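Local coordinates for protein amidase, hydantoinase/carbamoylase family (Burkholderia ambifaria, PDB 5TP4) that probably hydrolyses N-carbamoyl-L-amino acids, acting as a zinc-dependent amidase of the peptidase M20 family, at residues A193-H198 / E344-A349; T336-G341 / H366-L371; A378-P383 / N406-A411. All coordinates share one frame; numbering follows the deposited sequence.

Following the chain from its N terminus, contact 1 opens on strand 193-199 and closes only at helix 340-353, after a long excursion rich in helix and strand. Contact 2 opens within that excursion, at 336-341, and closes beyond it at helix 367-372, so contacts 1 and 2 cross. Contact 3 starts after both have closed and joins strand 377-382 to helix 398-416 across a short excursion. All three reach one mixed sheet: 193-198 and 378-383 lie on neighbouring parallel strands, while helices 340-353 and 398-416 lie beside it. Contact 2 sits beyond Met379, whose side chain touches both Phe338 and Ala368, on the side of the sheet that bears the zinc-binding His198.

Contact 1 (A193-H198 / E344-A349); sequences AYFEAH and ELVARA. With ZN (zinc ion), chain P.
In the mixed sheet that carries the zinc site, Phe195 of strand 193-199 projects onto helix 340-353 and meets Leu345 and Val346. The contact is apolar and made by the outer rim of the ring. Its tip, Phe195 CZ, lies 4.2 Å from Leu345 CD1, and the neighbouring Phe195 CE2 comes to 4.3 Å from Val346 CG2. Both methyls approach near the ring plane, at the edge; Leu408 and Val412 of helix 398-416 and Ala378 of the adjoining strand also pack on the side chain. CB points toward the helix, and with CG anti to the carbonyl carbon (chi1 -69°) the ring lies beside the backbone N; its length spans a wide gap, for the nearest alpha carbons, those of Phe195 and Val346, are 9.3 Å apart. A long aromatic suits this gap, and the branched Leu345 and Val346 supply methyls to receive it; the Phe195 and Leu345 side chains cross at about a right angle.

The residues flanking Phe195 on the strand face the opposite side, where polar groups gather. Tyr194 OH donates to Glu196 OE2 over 2.7 Å, arriving from above the carboxylate plane, and also bonds Trp134 NE1. Glu196 OE1 pairs with Ser91 OG, so both carboxylate oxygens are satisfied in a buried place. At the strand's end, His198 NE2 binds zinc at 2.4 Å; His92 and two waters, at 2.4 Å and 2.3 Å from the metal, complete the modelled ligands. An imidazole suits this place because NE2 can bind the metal while the ring packs against His366. A sheet packed between helices, with zinc ligands near the C-terminal ends of its parallel strands, is typical of the catalytic domain of M20 peptidases.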
ATOM      1  N   ALA B 193      36.100  10.335  26.830  1.00 12.77           N
ATOM      2  CA  ALA B 193      35.695   9.348  25.839  1.00  7.91           C
ATOM      3  C   ALA B 193      34.343   8.816  26.262  1.00 10.94           C
ATOM      4  O   ALA B 193      33.981   8.875  27.441  1.00  9.85           O
ATOM      5  CB  ALA B 193      36.696   8.194  25.712  1.00  8.93           C
ATOM      6  N   TYR B 194      33.589   8.315  25.279  1.00  8.55           N
ATOM      7  CA  TYR B 194      32.264   7.765  25.531  1.00  9.90           C
ATOM      8  C   TYR B 194      32.231   6.369  24.946  1.00  7.25           C
ATOM      9  O   TYR B 194      32.540   6.180  23.764  1.00  7.41           O
ATOM     10  CB  TYR B 194      31.164   8.622  24.897  1.00  8.26           C
ATOM     11  CG  TYR B 194      29.789   8.022  25.022  1.00  8.50           C
ATOM     12  CD1 TYR B 194      29.051   8.206  26.187  1.00  8.71           C
ATOM     13  CD2 TYR B 194      29.213   7.291  23.982  1.00  8.09           C
ATOM     14  CE1 TYR B 194      27.792   7.668  26.314  1.00  9.77           C
ATOM     15  CE2 TYR B 194      27.950   6.722  24.124  1.00  8.57           C
ATOM     16  CZ  TYR B 194      27.258   6.933  25.295  1.00  9.32           C
ATOM     17  OH  TYR B 194      25.985   6.407  25.457  1.00  8.91           O
ATOM     18  N   PHE B 195      31.847   5.395  25.767  1.00  8.69           N
ATOM     19  CA  PHE B 195      31.691   4.018  25.309  1.00  7.27           C
ATOM     20  C   PHE B 195      30.259   3.545  25.543  1.00  7.66           C
ATOM     21  O   PHE B 195      29.655   3.838  26.579  1.00 10.55           O
ATOM     22  CB  PHE B 195      32.652   3.094  26.056  1.00  6.47           C
ATOM     23  CG  PHE B 195      34.109   3.298  25.731  1.00  9.15           C
ATOM     24  CD1 PHE B 195      34.873   4.197  26.458  1.00 10.40           C
ATOM     25  CD2 PHE B 195      34.714   2.556  24.723  1.00  8.25           C
ATOM     26  CE1 PHE B 195      36.213   4.375  26.179  1.00 12.41           C
ATOM     27  CE2 PHE B 195      36.045   2.716  24.423  1.00 11.25           C
ATOM     28  CZ  PHE B 195      36.812   3.626  25.147  1.00 10.31           C
ATOM     29  N   GLU B 196      29.710   2.778  24.596  1.00  8.39           N
ATOM     30  CA  GLU B 196      28.355   2.261  24.762  1.00  7.19           C
ATOM     31  C   GLU B 196      28.332   0.816  24.313  1.00 12.06           C
ATOM     32  O   GLU B 196      28.704   0.529  23.172  1.00  8.65           O
ATOM     33  CB  GLU B 196      27.346   3.082  23.946  1.00  9.37           C
ATOM     34  CG  GLU B 196      25.950   2.522  23.986  1.00  9.27           C
ATOM     35  CD  GLU B 196      24.860   3.554  23.716  1.00 11.04           C
ATOM     36  OE1 GLU B 196      23.666   3.171  23.702  1.00 12.23           O
ATOM     37  OE2 GLU B 196      25.191   4.748  23.526  1.00 12.46           O
ATOM     38  N   ALA B 197      27.901  -0.084  25.202  1.00  7.84           N
ATOM     39  CA  ALA B 197      27.651  -1.462  24.803  1.00  9.30           C
ATOM     40  C   ALA B 197      26.184  -1.624  24.433  1.00  9.54           C
ATOM     41  O   ALA B 197      25.298  -1.050  25.077  1.00  8.99           O
ATOM     42  CB  ALA B 197      28.053  -2.415  25.933  1.00  7.44           C
ATOM     43  N   HIS B 198      25.913  -2.421  23.392  1.00  7.65           N
ATOM     44  CA  HIS B 198      24.536  -2.577  22.932  1.00  8.00           C
ATOM     45  C   HIS B 198      24.394  -3.897  22.191  1.00  8.66           C
ATOM     46  O   HIS B 198      25.348  -4.389  21.585  1.00  9.53           O
ATOM     47  CB  HIS B 198      24.158  -1.408  21.997  1.00  9.86           C
ATOM     48  CG  HIS B 198      22.692  -1.112  21.947  1.00 10.56           C
ATOM     49  ND1 HIS B 198      21.801  -1.877  21.218  1.00 10.38           N
ATOM     50  CD2 HIS B 198      21.956  -0.138  22.538  1.00 13.12           C
ATOM     51  CE1 HIS B 198      20.579  -1.398  21.381  1.00 14.27           C
ATOM     52  NE2 HIS B 198      20.649  -0.335  22.160  1.00 12.58           N
ATOM     53  N   GLU B 344      39.878   1.170  18.433  1.00 10.60           N
ATOM     54  CA  GLU B 344      41.028   0.275  18.546  0.55  9.71           C
ATOM     55  C   GLU B 344      41.127  -0.333  19.940  1.00 11.05           C
ATOM     56  O   GLU B 344      41.592  -1.464  20.089  1.00 11.32           O
ATOM     57  CB  GLU B 344      42.313   1.028  18.179  0.55 10.71           C
ATOM     58  CG  GLU B 344      43.599   0.235  18.354  0.55 12.94           C
ATOM     59  CD  GLU B 344      44.837   1.073  18.029  0.55 16.99           C
ATOM     60  OE1 GLU B 344      44.825   1.687  16.951  0.55 20.68           O
ATOM     61  OE2 GLU B 344      45.784   1.154  18.851  0.55 14.26           O
ATOM     62  N   LEU B 345      40.693   0.396  20.982  1.00 10.70           N
ATOM     63  CA  LEU B 345      40.719  -0.202  22.318  1.00  8.24           C
ATOM     64  C   LEU B 345      39.734  -1.362  22.409  1.00 10.56           C
ATOM     65  O   LEU B 345      39.999  -2.374  23.073  1.00 10.12           O
ATOM     66  CB  LEU B 345      40.372   0.842  23.381  1.00  9.66           C
ATOM     67  CG  LEU B 345      41.382   1.992  23.511  1.00 11.72           C
ATOM     68  CD1 LEU B 345      40.915   2.986  24.570  1.00 11.85           C
ATOM     69  CD2 LEU B 345      42.791   1.473  23.860  1.00 13.49           C
ATOM     70  N   VAL B 346      38.555  -1.199  21.793  1.00 10.07           N
ATOM     71  CA  VAL B 346      37.571  -2.276  21.756  1.00  9.50           C
ATOM     72  C   VAL B 346      38.157  -3.499  21.071  1.00 10.48           C
ATOM     73  O   VAL B 346      38.052  -4.630  21.574  1.00 10.96           O
ATOM     74  CB  VAL B 346      36.288  -1.794  21.057  1.00  8.13           C
ATOM     75  CG1 VAL B 346      35.300  -2.957  20.855  1.00  9.98           C
ATOM     76  CG2 VAL B 346      35.628  -0.714  21.894  1.00  9.32           C
ATOM     77  N   ALA B 347      38.774  -3.288  19.908  1.00 10.76           N
ATOM     78  CA  ALA B 347      39.381  -4.382  19.165  1.00  8.74           C
ATOM     79  C   ALA B 347      40.461  -5.065  19.993  1.00  9.51           C
ATOM     80  O   ALA B 347      40.521  -6.294  20.063  1.00 12.33           O
ATOM     81  CB  ALA B 347      39.960  -3.855  17.843  1.00 11.56           C
ATOM     82  N   ARG B 348      41.331  -4.275  20.632  1.00  8.88           N
ATOM     83  CA  ARG B 348      42.432  -4.880  21.366  1.00  9.88           C
ATOM     84  C   ARG B 348      41.913  -5.704  22.537  1.00 11.09           C
ATOM     85  O   ARG B 348      42.485  -6.754  22.858  1.00 10.31           O
ATOM     86  CB  ARG B 348      43.420  -3.815  21.867  1.00 12.44           C
ATOM     87  CG  ARG B 348      44.166  -3.056  20.784  1.00 12.91           C
ATOM     88  CD  ARG B 348      45.116  -1.999  21.434  1.00 16.40           C
ATOM     89  NE  ARG B 348      45.974  -1.359  20.437  1.00 13.68           N
ATOM     90  CZ  ARG B 348      47.164  -1.838  20.070  1.00 24.23           C
ATOM     91  NH1 ARG B 348      47.659  -2.951  20.631  1.00 18.22           N
ATOM     92  NH2 ARG B 348      47.870  -1.206  19.146  1.00 21.22           N
ATOM     93  N   ALA B 349      40.849  -5.236  23.204  1.00  8.55           N
ATOM     94  CA  ALA B 349      40.302  -6.013  24.311  1.00  8.54           C
ATOM     95  C   ALA B 349      39.729  -7.322  23.801  1.00 10.50           C
ATOM     96  O   ALA B 349      39.961  -8.390  24.400  1.00 11.74           O
ATOM     97  CB  ALA B 349      39.243  -5.209  25.068  1.00  6.92           C
TER
HETATM   98 ZN    ZN P 501      18.742   1.114  22.306  0.54 24.25          ZN
HETATM   99  O   HOH W   1      20.337   2.880  21.762  1.00 13.31           O
HETATM  100  O   HOH W   2      17.463   1.756  20.548  1.00 37.44           O

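Contact 2 (T336-G341 / H366-L371); sequences TPFDRG and HDAILL. With EDO (1,2-ethanediol), chain T.
Ile369, near the start of helix 367-372, packs against Thr336 and Phe338, which lie where strand 324-337 turns into helix 340-353, a strand-turn-helix connection. From its CB two branches part. The CG2 methyl stops beside Thr336, 3.8 Å from Thr336 OG1. The other branch leaves through CG1, and its second bend (chi2 -61°) brings CD1 to 4.0 Å from Phe338 CZ, obliquely to the ring. A beta-branched isoleucine suits this spot, since one residue serves both a threonine and a phenylalanine. The ring of Phe338 also reaches Ala368, CZ to CB 4.1 Å; the small alanine lets the helix come close, and Met379 of strand 377-382 touches both. Thr336 CG2 completes the fit, resting 3.5 Å from the backbone Ile369 O. Further along the turn, Asp339 is the N-cap of helix 340-353 and its OD2 accepts from Cys342 N, a usual role for aspartate. On its polar branch Thr336 is tied to Arg373 NH2, while a 1,2-ethanediol molecule, probably from the crystallisation liquor, brings its O1 to 2.7 Å from Thr336 OG1.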
ATOM      1  N   THR B 336      28.423   8.804  10.460  1.00 10.76           N
ATOM      2  CA  THR B 336      28.934   9.191  11.777  1.00 11.37           C
ATOM      3  C   THR B 336      30.053   8.246  12.174  1.00  9.09           C
ATOM      4  O   THR B 336      29.839   7.273  12.898  1.00 10.49           O
ATOM      5  CB  THR B 336      27.812   9.179  12.824  1.00 12.54           C
ATOM      6  OG1 THR B 336      26.663   9.851  12.279  1.00 13.77           O
ATOM      7  CG2 THR B 336      28.274   9.913  14.088  1.00 12.26           C
ATOM      8  N   PRO B 337      31.277   8.509  11.730  1.00 12.10           N
ATOM      9  CA  PRO B 337      32.395   7.650  12.138  1.00 11.76           C
ATOM     10  C   PRO B 337      32.703   7.779  13.624  1.00 10.17           C
ATOM     11  O   PRO B 337      32.621   8.865  14.209  1.00 11.75           O
ATOM     12  CB  PRO B 337      33.563   8.152  11.282  1.00 14.63           C
ATOM     13  CG  PRO B 337      33.157   9.514  10.855  1.00 20.84           C
ATOM     14  CD  PRO B 337      31.679   9.499  10.718  1.00 15.50           C
ATOM     15  N   PHE B 338      33.055   6.649  14.226  1.00 10.26           N
ATOM     16  CA  PHE B 338      33.520   6.634  15.605  1.00  7.97           C
ATOM     17  C   PHE B 338      35.025   6.902  15.656  1.00 10.81           C
ATOM     18  O   PHE B 338      35.713   6.950  14.638  1.00 12.98           O
ATOM     19  CB  PHE B 338      33.155   5.297  16.264  1.00  8.16           C
ATOM     20  CG  PHE B 338      31.689   5.121  16.509  1.00  8.52           C
ATOM     21  CD1 PHE B 338      30.834   6.221  16.495  1.00 10.92           C
ATOM     22  CD2 PHE B 338      31.167   3.861  16.758  1.00 10.41           C
ATOM     23  CE1 PHE B 338      29.465   6.060  16.710  1.00  9.66           C
ATOM     24  CE2 PHE B 338      29.804   3.679  17.000  1.00  9.49           C
ATOM     25  CZ  PHE B 338      28.942   4.782  16.973  1.00  8.41           C
ATOM     26  N   ASP B 339      35.535   7.126  16.863  1.00  9.07           N
ATOM     27  CA  ASP B 339      36.918   7.554  17.019  1.00 11.28           C
ATOM     28  C   ASP B 339      37.845   6.367  16.825  1.00 10.42           C
ATOM     29  O   ASP B 339      37.708   5.364  17.527  1.00 11.18           O
ATOM     30  CB  ASP B 339      37.110   8.142  18.412  1.00 10.64           C
ATOM     31  CG  ASP B 339      38.541   8.496  18.684  1.00 11.97           C
ATOM     32  OD1 ASP B 339      38.992   9.531  18.124  1.00 16.00           O
ATOM     33  OD2 ASP B 339      39.199   7.747  19.436  1.00 10.96           O
ATOM     34  N   ARG B 340      38.804   6.494  15.890  1.00  9.37           N
ATOM     35  CA  ARG B 340      39.681   5.371  15.580  1.00 15.00           C
ATOM     36  C   ARG B 340      40.371   4.832  16.828  1.00 15.58           C
ATOM     37  O   ARG B 340      40.452   3.615  17.022  1.00 14.07           O
ATOM     38  CB  ARG B 340      40.718   5.770  14.527  1.00 15.90           C
ATOM     39  CG  ARG B 340      41.558   4.564  14.073  1.00 26.44           C
ATOM     40  CD  ARG B 340      42.646   4.869  13.017  1.00 29.33           C
ATOM     41  NE  ARG B 340      43.624   5.880  13.441  1.00 38.33           N
ATOM     42  CZ  ARG B 340      44.447   5.774  14.483  1.00 43.01           C
ATOM     43  NH1 ARG B 340      44.437   4.704  15.271  1.00 49.78           N
ATOM     44  NH2 ARG B 340      45.279   6.765  14.750  1.00 42.36           N
ATOM     45  N   GLY B 341      40.849   5.719  17.699  1.00 11.93           N
ATOM     46  CA  GLY B 341      41.558   5.267  18.890  1.00 11.33           C
ATOM     47  C   GLY B 341      40.682   4.518  19.877  1.00 14.67           C
ATOM     48  O   GLY B 341      41.112   3.509  20.449  1.00 12.50           O
ATOM     49  N   HIS B 366      21.714   5.361  18.106  1.00  9.25           N
ATOM     50  CA  HIS B 366      22.043   5.182  19.511  1.00 11.60           C
ATOM     51  C   HIS B 366      22.490   6.526  20.028  1.00 13.66           C
ATOM     52  O   HIS B 366      22.901   7.394  19.254  1.00 10.47           O
ATOM     53  CB  HIS B 366      23.179   4.187  19.736  1.00 13.26           C
ATOM     54  CG  HIS B 366      22.882   2.838  19.181  1.00 12.97           C
ATOM     55  ND1 HIS B 366      21.923   2.011  19.731  1.00 15.18           N
ATOM     56  CD2 HIS B 366      23.348   2.208  18.079  1.00 12.21           C
ATOM     57  CE1 HIS B 366      21.838   0.907  19.007  1.00 12.56           C
ATOM     58  NE2 HIS B 366      22.685   1.003  17.997  1.00 12.02           N
ATOM     59  N   ASP B 367      22.455   6.676  21.348  1.00 10.06           N
ATOM     60  CA  ASP B 367      23.043   7.881  21.928  1.00 10.58           C
ATOM     61  C   ASP B 367      24.495   8.060  21.506  1.00  9.95           C
ATOM     62  O   ASP B 367      24.951   9.203  21.354  1.00  9.22           O
ATOM     63  CB  ASP B 367      22.933   7.807  23.441  1.00  9.42           C
ATOM     64  CG  ASP B 367      21.485   7.898  23.920  1.00 10.30           C
ATOM     65  OD1 ASP B 367      20.809   8.935  23.653  1.00 12.33           O
ATOM     66  OD2 ASP B 367      21.001   6.919  24.568  1.00 11.53           O
ATOM     67  N   ALA B 368      25.236   6.957  21.324  1.00 11.12           N
ATOM     68  CA  ALA B 368      26.616   7.052  20.840  1.00  9.30           C
ATOM     69  C   ALA B 368      26.739   7.851  19.547  1.00  8.74           C
ATOM     70  O   ALA B 368      27.764   8.505  19.333  1.00  9.74           O
ATOM     71  CB  ALA B 368      27.207   5.661  20.620  1.00  7.82           C
ATOM     72  N   ILE B 369      25.729   7.794  18.670  1.00  9.08           N
ATOM     73  CA  ILE B 369      25.780   8.555  17.414  1.00  9.22           C
ATOM     74  C   ILE B 369      25.922  10.050  17.691  1.00 12.80           C
ATOM     75  O   ILE B 369      26.733  10.766  17.058  1.00 11.10           O
ATOM     76  CB  ILE B 369      24.523   8.271  16.571  1.00  9.00           C
ATOM     77  CG1 ILE B 369      24.495   6.812  16.147  1.00 13.92           C
ATOM     78  CG2 ILE B 369      24.507   9.219  15.350  1.00 12.10           C
ATOM     79  CD1 ILE B 369      25.673   6.393  15.286  1.00 15.58           C
ATOM     80  N   LEU B 370      25.105  10.556  18.622  1.00  9.35           N
ATOM     81  CA  LEU B 370      25.167  11.967  18.987  1.00 10.13           C
ATOM     82  C   LEU B 370      26.479  12.290  19.686  1.00 10.78           C
ATOM     83  O   LEU B 370      27.089  13.331  19.415  1.00 12.71           O
ATOM     84  CB  LEU B 370      23.993  12.333  19.899  1.00 10.69           C
ATOM     85  CG  LEU B 370      22.600  12.575  19.298  1.00 12.96           C
ATOM     86  CD1 LEU B 370      22.535  13.885  18.553  1.00 14.11           C
ATOM     87  CD2 LEU B 370      22.114  11.388  18.399  1.00 14.14           C
ATOM     88  N   LEU B 371      26.920  11.419  20.594  1.00  9.04           N
ATOM     89  CA  LEU B 371      28.156  11.695  21.332  1.00 10.56           C
ATOM     90  C   LEU B 371      29.358  11.739  20.400  1.00 13.38           C
ATOM     91  O   LEU B 371      30.263  12.565  20.582  1.00 12.02           O
ATOM     92  CB  LEU B 371      28.394  10.649  22.423  1.00  9.99           C
ATOM     93  CG  LEU B 371      27.786  10.954  23.803  1.00 10.14           C
ATOM     94  CD1 LEU B 371      28.483  12.121  24.539  1.00  9.48           C
ATOM     95  CD2 LEU B 371      26.276  11.258  23.736  1.00 11.28           C
TER
HETATM   96  C1  EDO T 505      23.991   7.744  11.762  1.00 13.84           C
HETATM   97  O1  EDO T 505      25.297   7.825  11.165  1.00 15.95           O
HETATM   98  C2  EDO T 505      22.995   8.536  10.919  1.00 17.76           C
HETATM   99  O2  EDO T 505      23.345   9.931  10.912  1.00 18.30           O

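Contact 3 (A378-P383 / N406-A411); sequences AMVFIP and NVLLNA
The carbonyl oxygen of Asn406, next to the Val407 that packs on Val380, is gripped twice by Asn410. Asn410 N gives the ordinary helical bond of 3.1 Å, and its side-chain ND2 adds a second of 3.0 Å, nearly straight at 174°. The two donors come from opposite faces of the carbonyl plane, and the oxygen lies in the plane of the Asn410 amide. An asparagine suits this buried stretch because its amide has protons to spend on main-chain oxygens; ND2 also reaches Leu13 O. The residues of 406-411 that meet the strand, Val407 and Leu408, are apolar. The two methyls of Val380 straddle one methyl of Val407: Val407 CG1 lies 4.1 Å from each of Val380 CG1 and CG2, and Val380 CG2 also lies 4.3 Å from Leu408 CD1. Having CG1 opposite the backbone N (chi1 -172°) sets both Val380 methyls toward the helix. Compact, branched valines fit where strand and helix come close, with alpha carbons of Val380 and Leu408 6.7 Å apart. Strand 377-382 runs between strands 193-199 and 212-229 in the sheet, while helix 398-416 lies over it between helices 340-353, touched by Val407, and 105-121, touched by Leu408 and Leu409.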
ATOM      1  N   ALA B 378      33.247   5.050  21.076  1.00  9.70           N
ATOM      2  CA  ALA B 378      33.288   3.717  20.483  1.00  8.74           C
ATOM      3  C   ALA B 378      32.114   2.935  21.029  1.00  8.08           C
ATOM      4  O   ALA B 378      31.521   3.293  22.058  1.00  9.40           O
ATOM      5  CB  ALA B 378      34.594   2.950  20.780  1.00  8.78           C
ATOM      6  N   MET B 379      31.769   1.854  20.327  1.00  8.39           N
ATOM      7  CA  MET B 379      30.711   0.974  20.821  1.00  7.81           C
ATOM      8  C   MET B 379      31.154  -0.482  20.798  1.00  8.18           C
ATOM      9  O   MET B 379      31.994  -0.899  19.981  1.00 11.07           O
ATOM     10  CB  MET B 379      29.420   1.086  20.002  1.00 10.39           C
ATOM     11  CG  MET B 379      28.639   2.404  20.195  1.00 10.70           C
ATOM     12  SD  MET B 379      27.060   2.337  19.272  1.00 10.76           S
ATOM     13  CE  MET B 379      26.130   1.207  20.289  1.00 10.64           C
ATOM     14  N   VAL B 380      30.547  -1.264  21.701  1.00  9.09           N
ATOM     15  CA  VAL B 380      30.699  -2.717  21.724  1.00  9.44           C
ATOM     16  C   VAL B 380      29.349  -3.308  21.379  1.00  7.67           C
ATOM     17  O   VAL B 380      28.397  -3.144  22.152  1.00  8.93           O
ATOM     18  CB  VAL B 380      31.149  -3.247  23.098  1.00  7.73           C
ATOM     19  CG1 VAL B 380      31.470  -4.766  22.985  1.00  8.17           C
ATOM     20  CG2 VAL B 380      32.372  -2.477  23.647  1.00 10.56           C
ATOM     21  N   PHE B 381      29.259  -4.032  20.250  1.00  9.29           N
ATOM     22  CA  PHE B 381      28.056  -4.815  19.964  1.00  8.95           C
ATOM     23  C   PHE B 381      28.221  -6.258  20.433  1.00 11.69           C
ATOM     24  O   PHE B 381      29.312  -6.835  20.337  1.00 10.61           O
ATOM     25  CB  PHE B 381      27.749  -4.896  18.466  1.00  9.03           C
ATOM     26  CG  PHE B 381      26.931  -3.759  17.900  1.00  9.02           C
ATOM     27  CD1 PHE B 381      26.393  -2.771  18.684  1.00 13.03           C
ATOM     28  CD2 PHE B 381      26.735  -3.718  16.532  1.00  9.69           C
ATOM     29  CE1 PHE B 381      25.637  -1.738  18.111  1.00 14.65           C
ATOM     30  CE2 PHE B 381      25.993  -2.694  15.937  1.00 11.36           C
ATOM     31  CZ  PHE B 381      25.443  -1.711  16.725  1.00  9.76           C
ATOM     32  N   ILE B 382      27.116  -6.846  20.890  1.00 10.02           N
ATOM     33  CA  ILE B 382      27.010  -8.288  21.131  1.00 11.38           C
ATOM     34  C   ILE B 382      25.901  -8.849  20.247  1.00 12.30           C
ATOM     35  O   ILE B 382      24.983  -8.123  19.826  1.00 10.51           O
ATOM     36  CB  ILE B 382      26.766  -8.616  22.626  1.00 10.16           C
ATOM     37  CG1 ILE B 382      25.443  -8.029  23.160  1.00  8.86           C
ATOM     38  CG2 ILE B 382      27.961  -8.157  23.466  1.00 12.13           C
ATOM     39  CD1 ILE B 382      24.993  -8.655  24.474  1.00 11.43           C
ATOM     40  N   PRO B 383      25.940 -10.144  19.940  1.00 13.59           N
ATOM     41  CA  PRO B 383      24.879 -10.723  19.107  1.00 10.95           C
ATOM     42  C   PRO B 383      23.552 -10.778  19.844  1.00 15.45           C
ATOM     43  O   PRO B 383      23.484 -10.755  21.074  1.00 15.09           O
ATOM     44  CB  PRO B 383      25.387 -12.137  18.786  1.00 11.60           C
ATOM     45  CG  PRO B 383      26.435 -12.405  19.742  1.00 15.81           C
ATOM     46  CD  PRO B 383      26.964 -11.139  20.302  1.00 11.90           C
ATOM     47  N   ASN B 406      33.168  -7.845  29.430  1.00 10.11           N
ATOM     48  CA  ASN B 406      34.619  -7.974  29.596  1.00  7.74           C
ATOM     49  C   ASN B 406      35.366  -7.064  28.633  1.00 11.79           C
ATOM     50  O   ASN B 406      36.376  -6.447  29.004  1.00 12.44           O
ATOM     51  CB  ASN B 406      35.062  -9.417  29.397  1.00  8.13           C
ATOM     52  CG  ASN B 406      34.684 -10.298  30.569  1.00  9.33           C
ATOM     53  OD1 ASN B 406      34.454  -9.810  31.686  1.00 12.79           O
ATOM     54  ND2 ASN B 406      34.656 -11.612  30.334  1.00 12.72           N
ATOM     55  N   VAL B 407      34.890  -6.973  27.385  1.00 10.60           N
ATOM     56  CA  VAL B 407      35.534  -6.087  26.415  1.00  9.08           C
ATOM     57  C   VAL B 407      35.323  -4.634  26.811  1.00  8.46           C
ATOM     58  O   VAL B 407      36.264  -3.824  26.788  1.00  8.35           O
ATOM     59  CB  VAL B 407      35.003  -6.368  24.997  1.00  8.38           C
ATOM     60  CG1 VAL B 407      35.430  -5.242  24.036  1.00  8.66           C
ATOM     61  CG2 VAL B 407      35.545  -7.723  24.502  1.00  8.20           C
ATOM     62  N   LEU B 408      34.091  -4.277  27.189  1.00  9.15           N
ATOM     63  CA  LEU B 408      33.814  -2.911  27.632  1.00  5.81           C
ATOM     64  C   LEU B 408      34.706  -2.535  28.798  1.00 11.73           C
ATOM     65  O   LEU B 408      35.311  -1.457  28.823  1.00 10.44           O
ATOM     66  CB  LEU B 408      32.347  -2.782  28.035  1.00  7.54           C
ATOM     67  CG  LEU B 408      31.915  -1.395  28.573  1.00  8.82           C
ATOM     68  CD1 LEU B 408      32.004  -0.371  27.404  1.00 10.04           C
ATOM     69  CD2 LEU B 408      30.509  -1.466  29.146  1.00  8.27           C
ATOM     70  N   LEU B 409      34.805  -3.431  29.777  1.00 10.15           N
ATOM     71  CA  LEU B 409      35.600  -3.159  30.968  1.00 10.21           C
ATOM     72  C   LEU B 409      37.035  -2.853  30.603  1.00  9.72           C
ATOM     73  O   LEU B 409      37.647  -1.929  31.154  1.00 11.15           O
ATOM     74  CB  LEU B 409      35.555  -4.383  31.891  1.00 12.55           C
ATOM     75  CG  LEU B 409      36.587  -4.476  33.010  1.00 13.95           C
ATOM     76  CD1 LEU B 409      36.307  -3.413  34.102  1.00  8.74           C
ATOM     77  CD2 LEU B 409      36.529  -5.893  33.616  1.00 13.24           C
ATOM     78  N   ASN B 410      37.620  -3.668  29.725  1.00  9.45           N
ATOM     79  CA  ASN B 410      39.046  -3.524  29.503  1.00  8.84           C
ATOM     80  C   ASN B 410      39.351  -2.392  28.537  1.00 10.67           C
ATOM     81  O   ASN B 410      40.422  -1.781  28.638  1.00 10.62           O
ATOM     82  CB  ASN B 410      39.642  -4.850  29.032  1.00  9.54           C
ATOM     83  CG  ASN B 410      39.905  -5.782  30.189  1.00 11.86           C
ATOM     84  OD1 ASN B 410      40.973  -5.726  30.790  1.00 13.84           O
ATOM     85  ND2 ASN B 410      38.895  -6.606  30.565  1.00 11.98           N
ATOM     86  N   ALA B 411      38.439  -2.084  27.623  1.00  8.54           N
ATOM     87  CA  ALA B 411      38.633  -0.877  26.816  1.00  8.16           C
ATOM     88  C   ALA B 411      38.515   0.377  27.677  1.00  9.61           C
ATOM     89  O   ALA B 411      39.326   1.309  27.541  1.00 11.01           O
ATOM     90  CB  ALA B 411      37.630  -0.818  25.667  1.00  9.32           C
TER